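Local coordinates for L-hydantoinase (Arthrobacter aurescens, PDB 1GKR), which hydrolyses the ring of 5-substituted hydantoins, aryl derivatives more readily than alkyl ones, as a zinc-dependent homotetrameric cyclic amidase, at residues Trp298-Leu309 against Arg354-Met364; Thr340-Asn351 against Ser412-Pro423. All coordinates share one frame; numbering follows the deposited sequence.

Contact 1 (Trp298-Leu309 against Arg354-Met364); sequences WEQLENGLIDTL and RLSLERLVEVM
R359 reaches from the first turn of helix 357-364 to the end of helix 298-303. Its CB passes 4.1 Å from E302 OE1; CG and CD run to the carbonyl of L301. With CG anti to the backbone N (chi1 172°) and later bends, the guanidinium arrives with NH1 bonded to E302 O at 2.6 Å, in the guanidinium plane but above that carbonyl's plane. NE and NH2 grip E362 OE1 side-on, and G304 CA lies over one face. Shortened to an alanine here, the chain would probably leave E302 O without this donor and E362 OE1 without its two nitrogens, and uncover the helix end. E302 turns back to S356, OE1 accepting from S356 N at 2.6 Å and OE2 from S356 OG, which, as N-cap, accepts from R359 N. Near both segment starts, the R354 guanidinium stacks on W298, its CZ 3.5 Å from the centroid of the five-membered ring, a cation-pi contact; W298 NE1 donates to L268 O. At the other end L309 N bonds V363 O at 3.1 Å. The arrangement joins a Schellman motif at G304 to a capped helix N-terminus, two helices crossing at 89° in the TIM-barrel amidohydrolase domain.

Contact 2 (Thr340-Asn351 against Ser412-Pro423); sequences TSLPMMLTNGVN and SPFDGMPVTGAP
T347 OG1 lies between the two segments and is gripped from both. T347 OG1 accepts from T420 N at 2.8 Å; a second, weak bond comes from G421 N. Its own proton goes to P343 O one helical turn back. That carbonyl also takes T347 N, the two donors coming from opposite faces of its plane. Chi1 of -68° sets OG1 beside the backbone N and places CG2 against P418 O. At the end of the helix, N351 ND2 donates to T420 OG1 at 3.0 Å in a nearly straight bond (169°) that lies in the amide plane; a water links the same hydroxyl to T347 O. G421 passes close to L346, and a CB there would come tight against both L346 CB and N351 ND2. Toward the start of the helix, P343 CB packs on V419 CG1 at 3.8 Å and L342 CD1 on P423 CD. M344 lays its CG over one face of F414, 4.1 Å from the ring centroid, with SD oblique to the ring in a Met-aromatic contact, and ends with CE on M417 SD at 3.6 Å. Helix 341-350 is thereby held between strand 418-428, which pairs with strand 389-393, and helix 357-372, whose L360 meets M345, L346 and V350.

Overall arrangement
Helix 341-350 and helix 357-372 follow each other in the chain and tie the two contacts together, whose centres are 15 Å apart. They touch directly: L360 CD1 of contact 1 packs 3.4 Å from L346 CD1 of contact 2, and M364 CE lies 3.4 Å from S341 OG. W298 CH2 also comes within 3.6 Å of N348 O, so the rim of the W298 ring abuts N348 in the helix of contact 2. Neither contact supplies a zinc ligand; the side chain of T308 in contact 1 is about 12 Å from a bound zinc ion. It lies about 8 Å from the side chain of the zinc ligand H60, and that of F414 about 10 Å from that of D312, another ligand.

Contact 1 (Trp298-Leu309 against Arg354-Met364)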
# COMPACT_ATOMS: atom_id res chain seq x y z
N TRP A 298 17.18 -13.52 -7.53
CA TRP A 298 18.52 -13.48 -6.96
C TRP A 298 18.76 -12.27 -6.07
O TRP A 298 19.50 -12.35 -5.09
CB TRP A 298 19.58 -13.53 -8.05
CG TRP A 298 19.93 -14.91 -8.48
CD1 TRP A 298 19.55 -15.55 -9.64
CD2 TRP A 298 20.80 -15.82 -7.81
NE1 TRP A 298 20.14 -16.78 -9.73
CE2 TRP A 298 20.91 -16.98 -8.62
CE3 TRP A 298 21.50 -15.77 -6.59
CZ2 TRP A 298 21.70 -18.08 -8.25
CZ3 TRP A 298 22.29 -16.86 -6.23
CH2 TRP A 298 22.38 -18.01 -7.06
N GLU A 299 18.13 -11.14 -6.41
CA GLU A 299 18.27 -9.95 -5.59
C GLU A 299 17.53 -10.17 -4.28
O GLU A 299 18.04 -9.90 -3.19
CB GLU A 299 17.67 -8.74 -6.30
CG GLU A 299 18.52 -8.17 -7.40
CD GLU A 299 17.81 -7.03 -8.12
OE1 GLU A 299 17.20 -6.18 -7.43
OE2 GLU A 299 17.87 -6.99 -9.38
N GLN A 300 16.31 -10.67 -4.39
CA GLN A 300 15.50 -10.92 -3.22
C GLN A 300 16.20 -11.87 -2.26
O GLN A 300 16.10 -11.73 -1.04
CB GLN A 300 14.15 -11.49 -3.64
CG GLN A 300 13.43 -10.60 -4.63
CD GLN A 300 12.07 -11.12 -4.97
OE1 GLN A 300 11.91 -12.29 -5.35
NE2 GLN A 300 11.06 -10.27 -4.84
N LEU A 301 16.93 -12.84 -2.82
CA LEU A 301 17.63 -13.82 -2.00
C LEU A 301 18.68 -13.14 -1.14
O LEU A 301 18.65 -13.22 0.08
CB LEU A 301 18.30 -14.87 -2.90
CG LEU A 301 18.52 -16.29 -2.39
CD1 LEU A 301 19.86 -16.77 -2.90
CD2 LEU A 301 18.48 -16.36 -0.89
N GLU A 302 19.62 -12.45 -1.79
CA GLU A 302 20.68 -11.78 -1.06
C GLU A 302 20.13 -10.69 -0.14
O GLU A 302 20.72 -10.40 0.89
CB GLU A 302 21.70 -11.18 -2.03
CG GLU A 302 22.88 -10.43 -1.40
CD GLU A 302 23.72 -11.25 -0.41
OE1 GLU A 302 23.99 -12.45 -0.66
OE2 GLU A 302 24.14 -10.68 0.63
N ASN A 303 19.00 -10.11 -0.51
CA ASN A 303 18.43 -9.05 0.29
C ASN A 303 17.54 -9.47 1.46
O ASN A 303 17.04 -8.63 2.20
CB ASN A 303 17.69 -8.07 -0.61
CG ASN A 303 18.64 -7.21 -1.42
OD1 ASN A 303 19.59 -6.66 -0.87
ND2 ASN A 303 18.40 -7.08 -2.71
N GLY A 304 17.33 -10.77 1.62
CA GLY A 304 16.53 -11.23 2.73
C GLY A 304 15.04 -11.46 2.54
O GLY A 304 14.36 -11.73 3.53
N LEU A 305 14.52 -11.36 1.32
CA LEU A 305 13.09 -11.60 1.11
C LEU A 305 12.75 -13.08 1.00
O LEU A 305 11.58 -13.47 1.10
CB LEU A 305 12.60 -10.88 -0.14
CG LEU A 305 12.38 -9.38 0.05
CD1 LEU A 305 13.71 -8.72 0.30
CD2 LEU A 305 11.73 -8.81 -1.18
N ILE A 306 13.75 -13.91 0.79
CA ILE A 306 13.53 -15.34 0.69
C ILE A 306 14.02 -15.96 1.99
O ILE A 306 15.20 -15.95 2.28
CB ILE A 306 14.25 -15.90 -0.51
CG1 ILE A 306 13.60 -15.32 -1.77
CG2 ILE A 306 14.22 -17.41 -0.48
CD1 ILE A 306 14.11 -15.88 -3.06
N ASP A 307 13.09 -16.49 2.78
CA ASP A 307 13.42 -17.05 4.08
C ASP A 307 14.19 -18.36 4.13
O ASP A 307 15.11 -18.50 4.94
CB ASP A 307 12.15 -17.18 4.89
CG ASP A 307 11.43 -15.86 5.03
OD1 ASP A 307 12.00 -14.99 5.71
OD2 ASP A 307 10.34 -15.69 4.44
N THR A 308 13.82 -19.32 3.29
CA THR A 308 14.51 -20.60 3.29
C THR A 308 14.68 -21.16 1.89
O THR A 308 13.99 -20.78 0.94
CB THR A 308 13.74 -21.67 4.09
OG1 THR A 308 12.50 -21.94 3.42
CG2 THR A 308 13.47 -21.21 5.51
N LEU A 309 15.61 -22.09 1.77
CA LEU A 309 15.87 -22.75 0.50
C LEU A 309 15.68 -24.25 0.76
O LEU A 309 16.17 -24.80 1.75
CB LEU A 309 17.29 -22.44 0.05
CG LEU A 309 17.49 -21.62 -1.22
CD1 LEU A 309 16.45 -20.54 -1.33
CD2 LEU A 309 18.89 -21.02 -1.23
N ARG A 354 27.05 -13.13 -6.21
CA ARG A 354 25.69 -12.63 -5.98
C ARG A 354 25.00 -13.15 -4.71
O ARG A 354 23.80 -12.95 -4.53
CB ARG A 354 24.82 -12.86 -7.22
CG ARG A 354 24.90 -14.22 -7.79
CD ARG A 354 25.00 -14.15 -9.29
NE ARG A 354 23.73 -13.81 -9.94
CZ ARG A 354 23.02 -14.68 -10.65
NH1 ARG A 354 23.44 -15.94 -10.80
NH2 ARG A 354 21.90 -14.28 -11.25
N LEU A 355 25.76 -13.80 -3.83
CA LEU A 355 25.23 -14.32 -2.58
C LEU A 355 26.35 -14.40 -1.57
O LEU A 355 27.43 -14.91 -1.88
CB LEU A 355 24.62 -15.71 -2.77
CG LEU A 355 24.04 -16.37 -1.51
CD1 LEU A 355 22.96 -15.50 -0.89
CD2 LEU A 355 23.45 -17.71 -1.88
N SER A 356 26.12 -13.91 -0.35
CA SER A 356 27.16 -13.98 0.66
C SER A 356 27.07 -15.29 1.43
O SER A 356 25.98 -15.87 1.55
CB SER A 356 27.05 -12.81 1.62
OG SER A 356 25.81 -12.83 2.29
N LEU A 357 28.21 -15.76 1.92
CA LEU A 357 28.23 -16.99 2.68
C LEU A 357 27.31 -16.86 3.88
O LEU A 357 26.59 -17.81 4.22
CB LEU A 357 29.64 -17.30 3.18
CG LEU A 357 30.49 -18.20 2.28
CD1 LEU A 357 31.93 -18.22 2.74
CD2 LEU A 357 29.91 -19.59 2.34
N GLU A 358 27.31 -15.69 4.51
CA GLU A 358 26.49 -15.46 5.69
C GLU A 358 25.02 -15.65 5.40
O GLU A 358 24.31 -16.25 6.20
CB GLU A 358 26.73 -14.05 6.25
CG GLU A 358 28.13 -13.83 6.81
CD GLU A 358 29.08 -13.21 5.81
OE1 GLU A 358 29.02 -13.58 4.61
OE2 GLU A 358 29.91 -12.37 6.22
N ARG A 359 24.56 -15.14 4.27
CA ARG A 359 23.16 -15.28 3.92
C ARG A 359 22.82 -16.73 3.57
O ARG A 359 21.76 -17.25 3.94
CB ARG A 359 22.82 -14.36 2.76
CG ARG A 359 21.43 -14.58 2.23
CD ARG A 359 20.60 -13.34 2.35
NE ARG A 359 20.21 -13.06 3.73
CZ ARG A 359 19.99 -11.84 4.19
NH1 ARG A 359 20.13 -10.78 3.41
NH2 ARG A 359 19.61 -11.67 5.45
N LEU A 360 23.74 -17.39 2.86
CA LEU A 360 23.55 -18.77 2.47
C LEU A 360 23.32 -19.62 3.70
O LEU A 360 22.41 -20.45 3.73
CB LEU A 360 24.77 -19.29 1.71
CG LEU A 360 24.65 -20.71 1.14
CD1 LEU A 360 25.52 -20.84 -0.10
CD2 LEU A 360 25.06 -21.73 2.18
N VAL A 361 24.14 -19.42 4.72
CA VAL A 361 23.98 -20.19 5.95
C VAL A 361 22.65 -19.89 6.64
O VAL A 361 22.06 -20.75 7.28
CB VAL A 361 25.16 -19.94 6.91
CG1 VAL A 361 24.82 -20.40 8.32
CG2 VAL A 361 26.36 -20.69 6.41
N GLU A 362 22.18 -18.66 6.49
CA GLU A 362 20.93 -18.26 7.11
C GLU A 362 19.73 -18.96 6.49
O GLU A 362 18.87 -19.49 7.22
CB GLU A 362 20.73 -16.75 6.99
CG GLU A 362 19.54 -16.25 7.78
CD GLU A 362 19.24 -14.78 7.55
OE1 GLU A 362 19.28 -14.36 6.37
OE2 GLU A 362 18.96 -14.07 8.54
N VAL A 363 19.67 -18.97 5.16
CA VAL A 363 18.54 -19.59 4.47
C VAL A 363 18.62 -21.13 4.30
O VAL A 363 17.59 -21.78 4.07
CB VAL A 363 18.34 -18.97 3.08
CG1 VAL A 363 18.19 -17.48 3.19
CG2 VAL A 363 19.50 -19.31 2.19
N MET A 364 19.82 -21.69 4.40
CA MET A 364 19.99 -23.13 4.24
C MET A 364 20.22 -23.89 5.53
O MET A 364 20.15 -25.12 5.53
CB MET A 364 21.13 -23.44 3.26
CG MET A 364 20.80 -23.05 1.86
SD MET A 364 22.00 -23.55 0.64
CE MET A 364 21.39 -25.17 0.21
O HOH W 1 22.26 -10.81 -5.73

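Contact 2 (Thr340-Asn351 against Ser412-Pro423)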
# COMPACT_ATOMS: atom_id res chain seq x y z
N THR A 340 23.02 -31.82 -5.49
CA THR A 340 23.41 -30.59 -6.19
C THR A 340 22.99 -29.26 -5.55
O THR A 340 23.38 -28.19 -6.03
CB THR A 340 22.87 -30.61 -7.61
OG1 THR A 340 21.45 -30.79 -7.57
CG2 THR A 340 23.48 -31.75 -8.38
N SER A 341 22.20 -29.31 -4.49
CA SER A 341 21.72 -28.10 -3.86
C SER A 341 22.79 -27.13 -3.35
O SER A 341 22.85 -25.98 -3.77
CB SER A 341 20.79 -28.45 -2.72
OG SER A 341 20.22 -27.27 -2.23
N LEU A 342 23.65 -27.59 -2.44
CA LEU A 342 24.69 -26.71 -1.90
C LEU A 342 25.69 -26.30 -2.97
O LEU A 342 25.95 -25.11 -3.17
CB LEU A 342 25.45 -27.39 -0.75
CG LEU A 342 25.89 -26.54 0.46
CD1 LEU A 342 27.07 -27.23 1.14
CD2 LEU A 342 26.29 -25.15 0.06
N PRO A 343 26.28 -27.28 -3.68
CA PRO A 343 27.24 -26.87 -4.71
C PRO A 343 26.68 -25.91 -5.75
O PRO A 343 27.40 -25.04 -6.26
CB PRO A 343 27.73 -28.21 -5.30
CG PRO A 343 26.79 -29.25 -4.74
CD PRO A 343 26.37 -28.72 -3.41
N MET A 344 25.40 -26.03 -6.07
CA MET A 344 24.84 -25.13 -7.05
C MET A 344 24.78 -23.71 -6.48
O MET A 344 25.11 -22.75 -7.18
CB MET A 344 23.46 -25.61 -7.49
CG MET A 344 23.28 -25.65 -9.00
SD MET A 344 24.69 -26.45 -9.83
CE MET A 344 24.73 -25.57 -11.33
N MET A 345 24.37 -23.57 -5.21
CA MET A 345 24.29 -22.25 -4.57
C MET A 345 25.69 -21.68 -4.35
O MET A 345 25.93 -20.48 -4.55
CB MET A 345 23.57 -22.35 -3.22
CG MET A 345 22.12 -22.70 -3.30
SD MET A 345 21.26 -21.80 -4.60
CE MET A 345 21.35 -20.12 -4.00
N LEU A 346 26.61 -22.53 -3.92
CA LEU A 346 27.98 -22.13 -3.69
C LEU A 346 28.60 -21.66 -5.00
O LEU A 346 29.24 -20.61 -5.07
CB LEU A 346 28.76 -23.32 -3.15
CG LEU A 346 29.26 -23.34 -1.71
CD1 LEU A 346 28.38 -22.51 -0.80
CD2 LEU A 346 29.34 -24.79 -1.27
N THR A 347 28.39 -22.44 -6.06
CA THR A 347 28.93 -22.15 -7.37
C THR A 347 28.39 -20.91 -8.08
O THR A 347 29.15 -20.03 -8.45
CB THR A 347 28.74 -23.37 -8.31
OG1 THR A 347 29.58 -24.44 -7.86
CG2 THR A 347 29.10 -23.03 -9.74
N ASN A 348 27.08 -20.84 -8.27
CA ASN A 348 26.49 -19.71 -8.98
C ASN A 348 26.04 -18.56 -8.10
O ASN A 348 25.59 -17.53 -8.60
CB ASN A 348 25.31 -20.19 -9.81
CG ASN A 348 25.70 -21.30 -10.75
OD1 ASN A 348 26.48 -21.10 -11.68
ND2 ASN A 348 25.18 -22.50 -10.50
N GLY A 349 26.15 -18.76 -6.78
CA GLY A 349 25.76 -17.72 -5.85
C GLY A 349 26.98 -17.10 -5.18
O GLY A 349 27.38 -15.98 -5.50
N VAL A 350 27.59 -17.85 -4.26
CA VAL A 350 28.75 -17.36 -3.54
C VAL A 350 29.95 -17.07 -4.43
O VAL A 350 30.41 -15.93 -4.48
CB VAL A 350 29.18 -18.34 -2.44
CG1 VAL A 350 30.46 -17.86 -1.79
CG2 VAL A 350 28.08 -18.44 -1.39
N ASN A 351 30.43 -18.08 -5.15
CA ASN A 351 31.60 -17.91 -6.02
C ASN A 351 31.37 -17.04 -7.24
O ASN A 351 32.27 -16.85 -8.05
CB ASN A 351 32.11 -19.26 -6.51
CG ASN A 351 32.94 -19.97 -5.48
OD1 ASN A 351 33.32 -19.38 -4.46
ND2 ASN A 351 33.24 -21.24 -5.74
N SER A 412 19.64 -35.37 -13.77
CA SER A 412 19.49 -34.08 -13.13
C SER A 412 19.48 -32.94 -14.12
O SER A 412 20.16 -33.00 -15.14
CB SER A 412 20.64 -33.87 -12.14
OG SER A 412 20.81 -32.50 -11.82
N PRO A 413 18.70 -31.88 -13.82
CA PRO A 413 18.59 -30.70 -14.68
C PRO A 413 19.95 -30.00 -14.77
O PRO A 413 20.25 -29.29 -15.73
CB PRO A 413 17.58 -29.81 -13.94
CG PRO A 413 16.86 -30.75 -13.05
CD PRO A 413 17.90 -31.71 -12.60
N PHE A 414 20.77 -30.23 -13.75
CA PHE A 414 22.09 -29.61 -13.66
C PHE A 414 23.19 -30.48 -14.25
O PHE A 414 24.35 -30.09 -14.26
CB PHE A 414 22.43 -29.34 -12.19
CG PHE A 414 21.38 -28.57 -11.46
CD1 PHE A 414 21.02 -27.29 -11.87
CD2 PHE A 414 20.72 -29.14 -10.37
CE1 PHE A 414 20.03 -26.59 -11.21
CE2 PHE A 414 19.72 -28.44 -9.71
CZ PHE A 414 19.37 -27.16 -10.12
N ASP A 415 22.81 -31.65 -14.75
CA ASP A 415 23.80 -32.56 -15.32
C ASP A 415 24.72 -31.81 -16.28
O ASP A 415 24.26 -31.04 -17.12
CB ASP A 415 23.09 -33.71 -16.02
CG ASP A 415 23.98 -34.91 -16.24
OD1 ASP A 415 24.88 -35.19 -15.41
OD2 ASP A 415 23.76 -35.60 -17.26
N GLY A 416 26.03 -32.02 -16.11
CA GLY A 416 27.00 -31.38 -16.98
C GLY A 416 27.47 -30.00 -16.57
O GLY A 416 28.53 -29.54 -17.00
N MET A 417 26.67 -29.31 -15.76
CA MET A 417 27.04 -27.97 -15.33
C MET A 417 28.26 -27.94 -14.43
O MET A 417 28.53 -28.88 -13.68
CB MET A 417 25.88 -27.31 -14.62
CG MET A 417 24.90 -26.72 -15.57
SD MET A 417 23.56 -25.93 -14.68
CE MET A 417 22.17 -26.42 -15.76
N PRO A 418 29.02 -26.84 -14.50
CA PRO A 418 30.23 -26.69 -13.68
C PRO A 418 29.94 -26.47 -12.20
O PRO A 418 28.90 -25.92 -11.82
CB PRO A 418 30.93 -25.50 -14.32
CG PRO A 418 29.80 -24.68 -14.80
CD PRO A 418 28.87 -25.71 -15.41
N VAL A 419 30.88 -26.92 -11.38
CA VAL A 419 30.80 -26.81 -9.93
C VAL A 419 32.14 -26.24 -9.45
O VAL A 419 33.18 -26.85 -9.68
CB VAL A 419 30.60 -28.19 -9.30
CG1 VAL A 419 30.63 -28.09 -7.79
CG2 VAL A 419 29.29 -28.79 -9.79
N THR A 420 32.11 -25.08 -8.80
CA THR A 420 33.35 -24.47 -8.33
C THR A 420 33.46 -24.45 -6.81
O THR A 420 34.46 -23.98 -6.26
CB THR A 420 33.49 -23.02 -8.85
OG1 THR A 420 32.39 -22.23 -8.39
CG2 THR A 420 33.55 -23.01 -10.37
N GLY A 421 32.44 -24.94 -6.12
CA GLY A 421 32.49 -24.96 -4.67
C GLY A 421 31.67 -26.12 -4.16
O GLY A 421 30.65 -26.45 -4.76
N ALA A 422 32.11 -26.76 -3.08
CA ALA A 422 31.36 -27.89 -2.55
C ALA A 422 31.87 -28.35 -1.21
O ALA A 422 33.01 -28.07 -0.84
CB ALA A 422 31.42 -29.04 -3.53
N PRO A 423 31.03 -29.04 -0.45
CA PRO A 423 31.51 -29.51 0.85
C PRO A 423 32.46 -30.66 0.54
O PRO A 423 32.17 -31.47 -0.33
CB PRO A 423 30.24 -29.97 1.56
CG PRO A 423 29.36 -30.41 0.41
CD PRO A 423 29.61 -29.37 -0.66
O HOH W 2 20.03 -32.70 -9.07
O HOH W 3 31.53 -20.41 -10.35
O HOH W 4 27.19 -24.12 -12.89